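Local coordinates for protein alpha-glucosidase (Bacteroides thetaiotaomicron, PDB 5XFM) that hydrolyses beta-L-arabinopyranosides and alpha-galactosides as a bifunctional, calcium-containing enzyme of glycoside hydrolase family 97, at residues 151-156 against 197-202; 299-305 against 457-462; 385-390 against 422-428. The protein carries 1 engineered substitution. All blocks are in the same frame, centred on the assembly; numbering follows the deposited sequence.

Contact 1. Residues 151-156 against 197-202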
loop_
_atom_site.group_PDB
_atom_site.type_symbol
_atom_site.label_atom_id
_atom_site.label_comp_id
_atom_site.label_asym_id
_atom_site.label_seq_id
_atom_site.Cartn_x
_atom_site.Cartn_y
_atom_site.Cartn_z
ATOM N N GLN A 151 7.943 26.289 3.626
ATOM C CA GLN A 151 9.211 25.650 3.283
ATOM C C GLN A 151 9.047 24.157 2.990
ATOM O O GLN A 151 10.031 23.435 2.837
ATOM C CB GLN A 151 10.230 25.838 4.411
ATOM C CG GLN A 151 9.954 25.022 5.666
ATOM C CD GLN A 151 8.889 25.624 6.576
ATOM O OE1 GLN A 151 8.100 26.476 6.163
ATOM N NE2 GLN A 151 8.858 25.165 7.823
ATOM N N THR A 152 7.802 23.694 2.921
ATOM C CA THR A 152 7.521 22.266 2.783
ATOM C C THR A 152 7.881 21.722 1.403
ATOM O O THR A 152 7.504 22.311 0.389
ATOM C CB THR A 152 6.033 21.960 3.037
ATOM O OG1 THR A 152 5.673 22.367 4.363
ATOM C CG2 THR A 152 5.756 20.477 2.849
ATOM N N THR A 153 8.605 20.602 1.360
ATOM C CA THR A 153 8.818 19.907 0.085
ATOM C C THR A 153 8.026 18.592 0.018
ATOM O O THR A 153 7.495 18.117 1.023
ATOM C CB THR A 153 10.310 19.632 -0.183
ATOM O OG1 THR A 153 10.893 18.972 0.944
ATOM C CG2 THR A 153 11.047 20.938 -0.441
ATOM N N THR A 154 7.933 18.017 -1.176
ATOM C CA THR A 154 6.999 16.920 -1.414
ATOM C C THR A 154 7.624 15.686 -2.072
ATOM O O THR A 154 8.588 15.789 -2.827
ATOM C CB THR A 154 5.827 17.393 -2.307
ATOM O OG1 THR A 154 6.263 17.448 -3.668
ATOM C CG2 THR A 154 5.345 18.782 -1.892
ATOM N N PHE A 155 7.047 14.522 -1.778
ATOM C CA PHE A 155 7.427 13.251 -2.392
ATOM C C PHE A 155 6.155 12.606 -2.935
ATOM O O PHE A 155 5.535 11.773 -2.267
ATOM C CB PHE A 155 8.114 12.322 -1.382
ATOM C CG PHE A 155 9.387 12.881 -0.787
ATOM C CD1 PHE A 155 9.351 13.933 0.118
ATOM C CD2 PHE A 155 10.614 12.322 -1.097
ATOM C CE1 PHE A 155 10.516 14.440 0.673
ATOM C CE2 PHE A 155 11.785 12.819 -0.541
ATOM C CZ PHE A 155 11.734 13.879 0.346
ATOM N N LEU A 156 5.776 12.996 -4.148
ATOM C CA LEU A 156 4.487 12.629 -4.725
ATOM C C LEU A 156 4.585 11.925 -6.077
ATOM O O LEU A 156 5.498 12.185 -6.864
ATOM C CB LEU A 156 3.624 13.884 -4.896
ATOM C CG LEU A 156 3.577 14.861 -3.720
ATOM C CD1 LEU A 156 2.874 16.165 -4.089
ATOM C CD2 LEU A 156 2.869 14.195 -2.558
ATOM N N CYS A 197 0.673 10.466 0.406
ATOM C CA CYS A 197 1.468 11.607 -0.017
ATOM C C CYS A 197 2.396 12.082 1.094
ATOM O O CYS A 197 1.938 12.444 2.174
ATOM C CB CYS A 197 0.542 12.737 -0.451
ATOM S SG CYS A 197 -0.554 12.278 -1.794
ATOM N N LEU A 198 3.696 12.097 0.816
ATOM C CA LEU A 198 4.693 12.421 1.831
ATOM C C LEU A 198 5.192 13.860 1.704
ATOM O O LEU A 198 5.510 14.334 0.620
ATOM C CB LEU A 198 5.878 11.447 1.754
ATOM C CG LEU A 198 6.962 11.641 2.823
ATOM C CD1 LEU A 198 6.389 11.475 4.242
ATOM C CD2 LEU A 198 8.123 10.697 2.613
ATOM N N PHE A 199 5.262 14.544 2.835
ATOM C CA PHE A 199 5.710 15.924 2.889
ATOM C C PHE A 199 6.801 16.083 3.932
ATOM O O PHE A 199 6.704 15.547 5.034
ATOM C CB PHE A 199 4.554 16.864 3.205
ATOM C CG PHE A 199 3.466 16.871 2.171
ATOM C CD1 PHE A 199 2.458 15.921 2.198
ATOM C CD2 PHE A 199 3.426 17.854 1.197
ATOM C CE1 PHE A 199 1.443 15.938 1.256
ATOM C CE2 PHE A 199 2.414 17.877 0.257
ATOM C CZ PHE A 199 1.422 16.916 0.286
ATOM N N ARG A 200 7.861 16.791 3.558
ATOM C CA ARG A 200 8.902 17.161 4.498
ATOM C C ARG A 200 8.711 18.611 4.918
ATOM O O ARG A 200 8.711 19.521 4.079
ATOM C CB ARG A 200 10.289 16.948 3.894
ATOM C CG ARG A 200 11.426 17.396 4.805
ATOM C CD ARG A 200 12.778 16.912 4.300
ATOM N NE ARG A 200 13.239 17.629 3.119
ATOM C CZ ARG A 200 13.847 18.810 3.155
ATOM N NH1 ARG A 200 14.049 19.413 4.323
ATOM N NH2 ARG A 200 14.244 19.388 2.024
ATOM N N ILE A 201 8.517 18.809 6.220
ATOM C CA ILE A 201 8.221 20.125 6.774
ATOM C C ILE A 201 9.517 20.855 7.148
ATOM O O ILE A 201 9.768 21.148 8.319
ATOM C CB ILE A 201 7.303 20.009 8.007
ATOM C CG1 ILE A 201 6.201 18.968 7.750
ATOM C CG2 ILE A 201 6.685 21.359 8.351
ATOM C CD1 ILE A 201 5.261 19.331 6.609
ATOM N N GLY A 202 10.339 21.136 6.142
ATOM C CA GLY A 202 11.619 21.777 6.366
ATOM C C GLY A 202 12.482 20.925 7.271
ATOM O O GLY A 202 12.842 19.798 6.928
HETATM O O HOH W 1 11.379 20.996 2.905
#

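Contact 2. Residues 299-305 against 457-462. With CA (calcium ion), chain E.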
loop_
_atom_site.group_PDB
_atom_site.type_symbol
_atom_site.label_atom_id
_atom_site.label_comp_id
_atom_site.label_asym_id
_atom_site.label_seq_id
_atom_site.Cartn_x
_atom_site.Cartn_y
_atom_site.Cartn_z
ATOM N N TRP A 299 6.522 -17.799 -10.132
ATOM C CA TRP A 299 5.778 -16.942 -11.034
ATOM C C TRP A 299 6.499 -16.877 -12.368
ATOM O O TRP A 299 7.500 -16.170 -12.499
ATOM C CB TRP A 299 5.633 -15.548 -10.411
ATOM C CG TRP A 299 4.828 -14.565 -11.200
ATOM C CD1 TRP A 299 3.822 -14.839 -12.083
ATOM C CD2 TRP A 299 4.943 -13.137 -11.152
ATOM N NE1 TRP A 299 3.311 -13.668 -12.597
ATOM C CE2 TRP A 299 3.984 -12.610 -12.042
ATOM C CE3 TRP A 299 5.771 -12.255 -10.448
ATOM C CZ2 TRP A 299 3.823 -11.236 -12.242
ATOM C CZ3 TRP A 299 5.619 -10.890 -10.656
ATOM C CH2 TRP A 299 4.648 -10.395 -11.540
ATOM N N SER A 300 6.018 -17.651 -13.338
ATOM C CA SER A 300 6.706 -17.788 -14.620
ATOM C C SER A 300 6.656 -16.520 -15.477
ATOM O O SER A 300 7.640 -16.168 -16.129
ATOM C CB SER A 300 6.136 -18.989 -15.401
ATOM O OG SER A 300 4.900 -18.695 -16.035
ATOM N N TRP A 301 5.523 -15.826 -15.469
ATOM C CA TRP A 301 5.320 -14.715 -16.397
ATOM C C TRP A 301 6.276 -13.533 -16.197
ATOM O O TRP A 301 6.568 -12.826 -17.144
ATOM C CB TRP A 301 3.877 -14.204 -16.318
ATOM C CG TRP A 301 3.628 -13.045 -17.234
ATOM C CD1 TRP A 301 3.215 -13.093 -18.536
ATOM C CD2 TRP A 301 3.808 -11.659 -16.923
ATOM N NE1 TRP A 301 3.118 -11.820 -19.051
ATOM C CE2 TRP A 301 3.480 -10.923 -18.079
ATOM C CE3 TRP A 301 4.219 -10.969 -15.776
ATOM C CZ2 TRP A 301 3.542 -9.530 -18.120
ATOM C CZ3 TRP A 301 4.279 -9.589 -15.819
ATOM C CH2 TRP A 301 3.942 -8.884 -16.982
ATOM N N ILE A 302 6.717 -13.263 -14.975
ATOM C CA ILE A 302 7.535 -12.065 -14.767
ATOM C C ILE A 302 8.819 -12.094 -15.624
ATOM O O ILE A 302 9.125 -11.125 -16.321
ATOM C CB ILE A 302 7.880 -11.850 -13.266
ATOM C CG1 ILE A 302 8.776 -10.624 -13.094
ATOM C CG2 ILE A 302 8.518 -13.084 -12.635
ATOM C CD1 ILE A 302 8.166 -9.353 -13.624
ATOM N N LEU A 303 9.525 -13.220 -15.632
ATOM C CA LEU A 303 10.770 -13.323 -16.389
ATOM C C LEU A 303 10.643 -14.067 -17.720
ATOM O O LEU A 303 11.433 -13.833 -18.635
ATOM C CB LEU A 303 11.839 -14.002 -15.530
ATOM C CG LEU A 303 12.512 -13.088 -14.509
ATOM C CD1 LEU A 303 13.499 -13.865 -13.658
ATOM C CD2 LEU A 303 13.211 -11.954 -15.234
ATOM N N TRP A 304 9.668 -14.967 -17.825
ATOM C CA TRP A 304 9.506 -15.768 -19.035
ATOM C C TRP A 304 8.325 -15.286 -19.891
ATOM O O TRP A 304 8.143 -15.730 -21.024
ATOM C CB TRP A 304 9.347 -17.244 -18.672
ATOM C CG TRP A 304 10.586 -17.860 -18.071
ATOM C CD1 TRP A 304 11.706 -17.204 -17.639
ATOM C CD2 TRP A 304 10.825 -19.256 -17.839
ATOM N NE1 TRP A 304 12.625 -18.105 -17.152
ATOM C CE2 TRP A 304 12.107 -19.371 -17.264
ATOM C CE3 TRP A 304 10.079 -20.419 -18.061
ATOM C CZ2 TRP A 304 12.660 -20.603 -16.913
ATOM C CZ3 TRP A 304 10.628 -21.639 -17.706
ATOM C CH2 TRP A 304 11.909 -21.723 -17.142
ATOM N N GLN A 305 7.533 -14.383 -19.326
ATOM C CA GLN A 305 6.454 -13.677 -20.028
ATOM C C GLN A 305 5.411 -14.591 -20.675
ATOM O O GLN A 305 5.240 -15.741 -20.262
ATOM C CB GLN A 305 7.051 -12.732 -21.072
ATOM C CG GLN A 305 7.949 -11.653 -20.469
ATOM C CD GLN A 305 7.176 -10.597 -19.701
ATOM O OE1 GLN A 305 6.237 -10.000 -20.225
ATOM N NE2 GLN A 305 7.569 -10.361 -18.448
ATOM N N SER A 457 7.871 -4.751 -10.321
ATOM C CA SER A 457 9.084 -5.276 -10.933
ATOM C C SER A 457 8.937 -5.551 -12.428
ATOM O O SER A 457 9.936 -5.597 -13.152
ATOM C CB SER A 457 9.508 -6.550 -10.196
ATOM O OG SER A 457 8.577 -7.596 -10.414
ATOM N N GLU A 458 7.697 -5.737 -12.885
ATOM C CA GLU A 458 7.415 -5.946 -14.308
ATOM C C GLU A 458 8.005 -4.814 -15.149
ATOM O O GLU A 458 8.495 -5.036 -16.257
ATOM C CB GLU A 458 5.899 -6.072 -14.560
ATOM C CG GLU A 458 5.109 -4.764 -14.415
ATOM C CD GLU A 458 3.627 -4.900 -14.755
ATOM O OE1 GLU A 458 3.241 -5.890 -15.421
ATOM O OE2 GLU A 458 2.849 -4.001 -14.358
ATOM N N ASN A 459 7.983 -3.602 -14.605
ATOM C CA ASN A 459 8.476 -2.455 -15.341
ATOM C C ASN A 459 9.982 -2.572 -15.567
ATOM O O ASN A 459 10.491 -2.162 -16.611
ATOM C CB ASN A 459 8.110 -1.158 -14.614
ATOM C CG ASN A 459 6.606 -0.938 -14.541
ATOM O OD1 ASN A 459 5.999 -1.035 -13.474
ATOM N ND2 ASN A 459 5.999 -0.640 -15.682
ATOM N N MET A 460 10.687 -3.169 -14.610
ATOM C CA MET A 460 12.115 -3.396 -14.782
ATOM C C MET A 460 12.352 -4.361 -15.944
ATOM O O MET A 460 13.345 -4.248 -16.656
ATOM C CB MET A 460 12.751 -3.934 -13.502
ATOM C CG MET A 460 12.746 -2.951 -12.333
ATOM S SD MET A 460 13.372 -3.728 -10.829
ATOM C CE MET A 460 14.912 -4.419 -11.449
ATOM N N VAL A 461 11.444 -5.314 -16.135
ATOM C CA VAL A 461 11.546 -6.204 -17.286
ATOM C C VAL A 461 11.261 -5.412 -18.551
ATOM O O VAL A 461 11.891 -5.632 -19.591
ATOM C CB VAL A 461 10.586 -7.413 -17.190
ATOM C CG1 VAL A 461 10.839 -8.382 -18.339
ATOM C CG2 VAL A 461 10.759 -8.120 -15.863
ATOM N N PHE A 462 10.318 -4.476 -18.463
ATOM C CA PHE A 462 9.883 -3.756 -19.652
ATOM C C PHE A 462 10.897 -2.717 -20.121
ATOM O O PHE A 462 11.093 -2.535 -21.319
ATOM C CB PHE A 462 8.543 -3.061 -19.402
ATOM C CG PHE A 462 7.418 -3.999 -19.075
ATOM C CD1 PHE A 462 7.424 -5.303 -19.537
ATOM C CD2 PHE A 462 6.340 -3.564 -18.316
ATOM C CE1 PHE A 462 6.384 -6.165 -19.235
ATOM C CE2 PHE A 462 5.299 -4.421 -18.013
ATOM C CZ PHE A 462 5.321 -5.721 -18.472
HETATM CA CA CA E . 0.379 -3.918 -13.608
HETATM O O HOH W 2 0.884 -4.841 -16.253
HETATM O O HOH W 3 -1.855 -3.818 -14.361
HETATM O O HOH W 4 0.439 -2.652 -15.768
HETATM O O HOH W 5 -0.090 -6.281 -13.456
#

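Contact 3. Residues 385-390 against 422-428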
loop_
_atom_site.group_PDB
_atom_site.type_symbol
_atom_site.label_atom_id
_atom_site.label_comp_id
_atom_site.label_asym_id
_atom_site.label_seq_id
_atom_site.Cartn_x
_atom_site.Cartn_y
_atom_site.Cartn_z
ATOM N N ARG A 385 -19.366 -14.988 -11.921
ATOM C CA ARG A 385 -18.264 -14.976 -10.965
ATOM C C ARG A 385 -18.406 -16.089 -9.935
ATOM O O ARG A 385 -17.446 -16.800 -9.637
ATOM C CB ARG A 385 -18.173 -13.614 -10.258
ATOM C CG ARG A 385 -17.039 -13.519 -9.242
ATOM C CD ARG A 385 -16.946 -12.129 -8.624
ATOM N NE ARG A 385 -18.195 -11.723 -7.983
ATOM C CZ ARG A 385 -18.844 -10.600 -8.275
ATOM N NH1 ARG A 385 -18.358 -9.776 -9.192
ATOM N NH2 ARG A 385 -19.974 -10.303 -7.652
ATOM N N LYS A 386 -19.604 -16.231 -9.382
ATOM C CA LYS A 386 -19.834 -17.286 -8.410
ATOM C C LYS A 386 -19.755 -18.672 -9.066
ATOM O O LYS A 386 -19.227 -19.610 -8.472
ATOM C CB LYS A 386 -21.177 -17.078 -7.705
ATOM C CG LYS A 386 -21.153 -15.915 -6.730
ATOM C CD LYS A 386 -22.498 -15.676 -6.065
ATOM C CE LYS A 386 -23.537 -15.199 -7.053
ATOM N NZ LYS A 386 -24.890 -15.108 -6.438
ATOM N N ARG A 387 -20.233 -18.788 -10.301
ATOM C CA ARG A 387 -20.052 -20.036 -11.056
ATOM C C ARG A 387 -18.558 -20.401 -11.158
ATOM O O ARG A 387 -18.123 -21.533 -10.848
ATOM C CB ARG A 387 -20.674 -19.893 -12.446
ATOM C CG ARG A 387 -20.545 -21.116 -13.343
ATOM C CD ARG A 387 -21.337 -20.914 -14.630
ATOM N NE ARG A 387 -22.758 -20.744 -14.337
ATOM C CZ ARG A 387 -23.496 -19.721 -14.755
ATOM N NH1 ARG A 387 -22.950 -18.769 -15.498
ATOM N NH2 ARG A 387 -24.781 -19.641 -14.424
ATOM N N GLU A 388 -17.776 -19.402 -11.552
ATOM C CA GLU A 388 -16.337 -19.545 -11.683
ATOM C C GLU A 388 -15.703 -19.988 -10.380
ATOM O O GLU A 388 -14.951 -20.957 -10.355
ATOM C CB GLU A 388 -15.718 -18.227 -12.145
ATOM C CG GLU A 388 -14.269 -18.336 -12.579
ATOM C CD GLU A 388 -14.103 -19.032 -13.914
ATOM O OE1 GLU A 388 -15.085 -19.096 -14.687
ATOM O OE2 GLU A 388 -12.985 -19.509 -14.192
ATOM N N MET A 389 -16.061 -19.308 -9.293
ATOM C CA MET A 389 -15.461 -19.533 -7.981
ATOM C C MET A 389 -15.855 -20.887 -7.384
ATOM O O MET A 389 -15.099 -21.483 -6.613
ATOM C CB MET A 389 -15.845 -18.395 -7.030
ATOM C CG MET A 389 -15.043 -17.110 -7.246
ATOM S SD MET A 389 -15.582 -15.699 -6.233
ATOM C CE MET A 389 -14.474 -14.423 -6.837
ATOM N N LYS A 390 -17.054 -21.348 -7.720
ATOM C CA LYS A 390 -17.471 -22.711 -7.410
ATOM C C LYS A 390 -16.537 -23.703 -8.092
ATOM O O LYS A 390 -16.080 -24.674 -7.468
ATOM C CB LYS A 390 -18.917 -22.953 -7.855
ATOM C CG LYS A 390 -19.438 -24.336 -7.514
ATOM C CD LYS A 390 -20.599 -24.255 -6.531
ATOM C CE LYS A 390 -21.374 -25.572 -6.465
ATOM N NZ LYS A 390 -21.872 -26.028 -7.793
ATOM N N ASP A 422 -17.538 -12.727 -2.489
ATOM C CA ASP A 422 -17.793 -14.014 -3.155
ATOM C C ASP A 422 -16.571 -14.942 -3.012
ATOM O O ASP A 422 -16.693 -16.160 -2.770
ATOM C CB ASP A 422 -18.141 -13.799 -4.630
ATOM C CG ASP A 422 -19.528 -13.188 -4.828
ATOM O OD1 ASP A 422 -20.372 -13.278 -3.906
ATOM O OD2 ASP A 422 -19.776 -12.621 -5.911
ATOM N N ALA A 423 -15.391 -14.347 -3.158
ATOM C CA ALA A 423 -14.144 -15.073 -2.980
ATOM C C ALA A 423 -14.093 -15.729 -1.616
ATOM O O ALA A 423 -13.835 -16.931 -1.515
ATOM C CB ALA A 423 -12.949 -14.148 -3.158
ATOM N N ASP A 424 -14.341 -14.949 -0.566
ATOM C CA ASP A 424 -14.335 -15.528 0.767
ATOM C C ASP A 424 -15.369 -16.619 0.907
ATOM O O ASP A 424 -15.128 -17.608 1.597
ATOM C CB ASP A 424 -14.589 -14.496 1.854
ATOM C CG ASP A 424 -14.525 -15.121 3.237
ATOM O OD1 ASP A 424 -13.408 -15.526 3.634
ATOM O OD2 ASP A 424 -15.584 -15.269 3.893
ATOM N N ASP A 425 -16.529 -16.438 0.283
ATOM C CA ASP A 425 -17.542 -17.494 0.313
ATOM C C ASP A 425 -17.011 -18.787 -0.319
ATOM O O ASP A 425 -17.470 -19.880 0.008
ATOM C CB ASP A 425 -18.819 -17.050 -0.399
ATOM C CG ASP A 425 -19.607 -16.027 0.404
ATOM O OD1 ASP A 425 -19.448 -15.991 1.640
ATOM O OD2 ASP A 425 -20.391 -15.263 -0.202
ATOM N N HIS A 426 -16.039 -18.668 -1.222
ATOM C CA HIS A 426 -15.472 -19.870 -1.832
ATOM C C HIS A 426 -14.040 -20.161 -1.397
ATOM O O HIS A 426 -13.298 -20.831 -2.110
ATOM C CB HIS A 426 -15.544 -19.754 -3.347
ATOM C CG HIS A 426 -16.942 -19.603 -3.855
ATOM N ND1 HIS A 426 -17.554 -18.375 -3.991
ATOM C CD2 HIS A 426 -17.857 -20.525 -4.233
ATOM C CE1 HIS A 426 -18.781 -18.547 -4.446
ATOM N NE2 HIS A 426 -18.989 -19.842 -4.603
ATOM N N GLY A 427 -13.672 -19.664 -0.219
ATOM C CA GLY A 427 -12.371 -19.923 0.375
ATOM C C GLY A 427 -11.187 -19.465 -0.452
ATOM O O GLY A 427 -10.124 -20.092 -0.430
ATOM N N LEU A 428 -11.344 -18.355 -1.159
ATOM C CA LEU A 428 -10.266 -17.872 -2.019
ATOM C C LEU A 428 -9.610 -16.604 -1.494
ATOM O O LEU A 428 -10.292 -15.655 -1.100
ATOM C CB LEU A 428 -10.791 -17.620 -3.427
ATOM C CG LEU A 428 -11.237 -18.859 -4.201
ATOM C CD1 LEU A 428 -12.142 -18.457 -5.344
ATOM C CD2 LEU A 428 -10.024 -19.613 -4.705
#

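Contact 1. Residues 151-156 against 197-202
Thr153 and Arg200 pair across two antiparallel strands, 153-156 and 197-200, in the nine-stranded sheet of the N-terminal domain, which belongs to the galactose-mutarotase clan. They form a hydrogen-bonded pair: Thr153 N donates to Arg200 O (2.9 Å), and Arg200 N returns the bond to Thr153 O. Phe155 N repeats the pattern on Leu198 O at 2.9 Å, and between these rungs Thr154 faces Phe199 as a non-hydrogen-bonded pair.

On the face carrying Thr153, Phe155, Leu198 and Arg200, the arginine leaves its backbone with CG opposite N (chi1 177°) and bends at chi3, which lays its head beside Thr153 OG1. Those two groups do not bond directly; both bind OD1 of Asp180 on strand 178-182, the arginine by a salt bridge from NE. Its NH1 turns back to Gly202 O (2.9 Å), approaching from above the carbonyl plane. A water sits over one guanidinium face and bonds to Gln151 O (2.8 Å) as well as to Thr153 OG1. The edge of the Phe155 ring meets Arg200 CB.

Methyl groups line the other face. Thr154 CG2 lies alongside Phe199, 3.7 Å from CE2, and Thr152 CG2 meets the edge of the same ring, which also stacks on Phe148. Leu156 CD2 presses on Cys197 CB at 3.5 Å, a tight contact. Where the strands part, Gln151 CG rests on Gly202 CA (3.7 Å); a beta carbon at this positive-phi residue would collide with it.

The pairing thus separates two chemistries: an apolar layer around Phe199, and a charged cluster in which Asp180 probably balances the arginine, Gly202 O takes its NH1, and the water, itself a donor, joins Gln151 O to Thr153 OG1.

Contact 2. Residues 299-305 against 457-462
Ile302 holds CG1 trans to its backbone N (chi1 178°), then bends at chi2, which drives CD1 into the neighbouring segment, 3.6 Å from both Glu458 CA and Val461 CG2. Glu458 keeps CG between its backbone N and carbonyl carbon (chi1 72°) and extends from there, crossing the far end of the Trp301 indole on its way to calcium. Helices 300-304 and 458-462 run nearly alongside each other, their directions 21° apart, and side chains fill the 9.7 Å between their axes, some resting on backbone atoms of the other helix.

Val461 CG2 also touches Ile302 O at 3.5 Å. The amide of Gln305, just past its helix, folds back over this area: NE2 donates to Ile302 O (2.7 Å) from above the carbonyl plane, while OE1 lies over one face of the Trp301 ring and at the edge of Phe462. Gln305 NE2 also lies 3.8 Å from Val461 CG1. Trp301 CH2 meets Phe462 CZ at 3.8 Å, the two side chains crossing at about a right angle. With an alanine in place of Gln305, Ile302 O would probably lose this donor and a gap would open between Trp301, Val461 and Phe462.

Glu458 OE2 binds calcium at 2.6 Å, joined by Glu174 and Glu452. Glu458 OE1 accepts a bond of 2.7 Å from a water that also binds the calcium; OE1 itself lies at the edge of the Trp301 ring, near its plane, nearest CH2. One carboxylate therefore serves the ion directly and through water, while the indole, held at NE1 by Asp306, borders the water-linked oxygen.

Contact 3. Residues 385-390 against 422-428
Helix 382-395 runs in roughly the same direction as the last turn of helix 410-425, with Met389 and His426 closest in backbone, their CA atoms 6.2 Å apart. Arg385 grips Asp422 side-on, NE and NH2 both donating to OD2, at 2.8 Å from NE. The oxygen lies in the guanidinium plane; NE meets the anti lone pair of OD2, whereas NH2 comes nearly along the C-O bond, and the two flat groups are turned 31° from each other. The third nitrogen, NH1, binds Met379 O. Lys386 lays its CG and CD against the same carboxylate, and its NZ, 5.5 Å from Asp422 OD1, would probably add a longer-range attraction.

Met389 fills the middle. Its chain is extended beyond CG (chi3 -177°) and threads between the helices, bringing SD to 3.4 Å from Ala423 N and CE against Ala423 CB. Behind the sulfur, CB sits over one face of the His426 imidazole in a CH-pi contact, 3.7 Å from the ring centroid, and CG packs on Leu428 CD1. The ring is held in place because His426 ND1 donates back to Asp422 O (2.7 Å). Asp422 thus takes part twice, its side chain binding Arg385 and its carbonyl fixing the rotation of His426.

Helix 410-425 ends in a Schellman motif: Leu428 N reaches back to Ala423 O and Gly427 N to Asp424 O, with Gly427 in positive phi as the C-prime residue. Leu428 then leads directly into strand 429-432. Packing of this kind, between successive helices that run parallel outside parallel strands 399-403 and 429-432, is characteristic of the (beta/alpha)8, or TIM, barrel formed by the catalytic domain of family 97.

Overall arrangement
From the N terminus, contact 1 comes first: residues 151-156 and 197-202 close a loop of 40 residues, almost without regular structure, within the N-terminal beta domain. The chain then enters the barrel, where 299-305, beginning at the end of barrel strand 295-299, opens contact 2. That contact closes only at 457-462, after 151 residues, and contact 3 is nested inside its loop, linking two consecutive barrel helices around strand 399-403. The three contacts do not touch: the centres of contacts 1 and 3 are about 43 Å apart, on opposite sides of the chain's centre. Calcium ties the two domains, since Glu174 from the N-terminal domain joins Glu458 of contact 2.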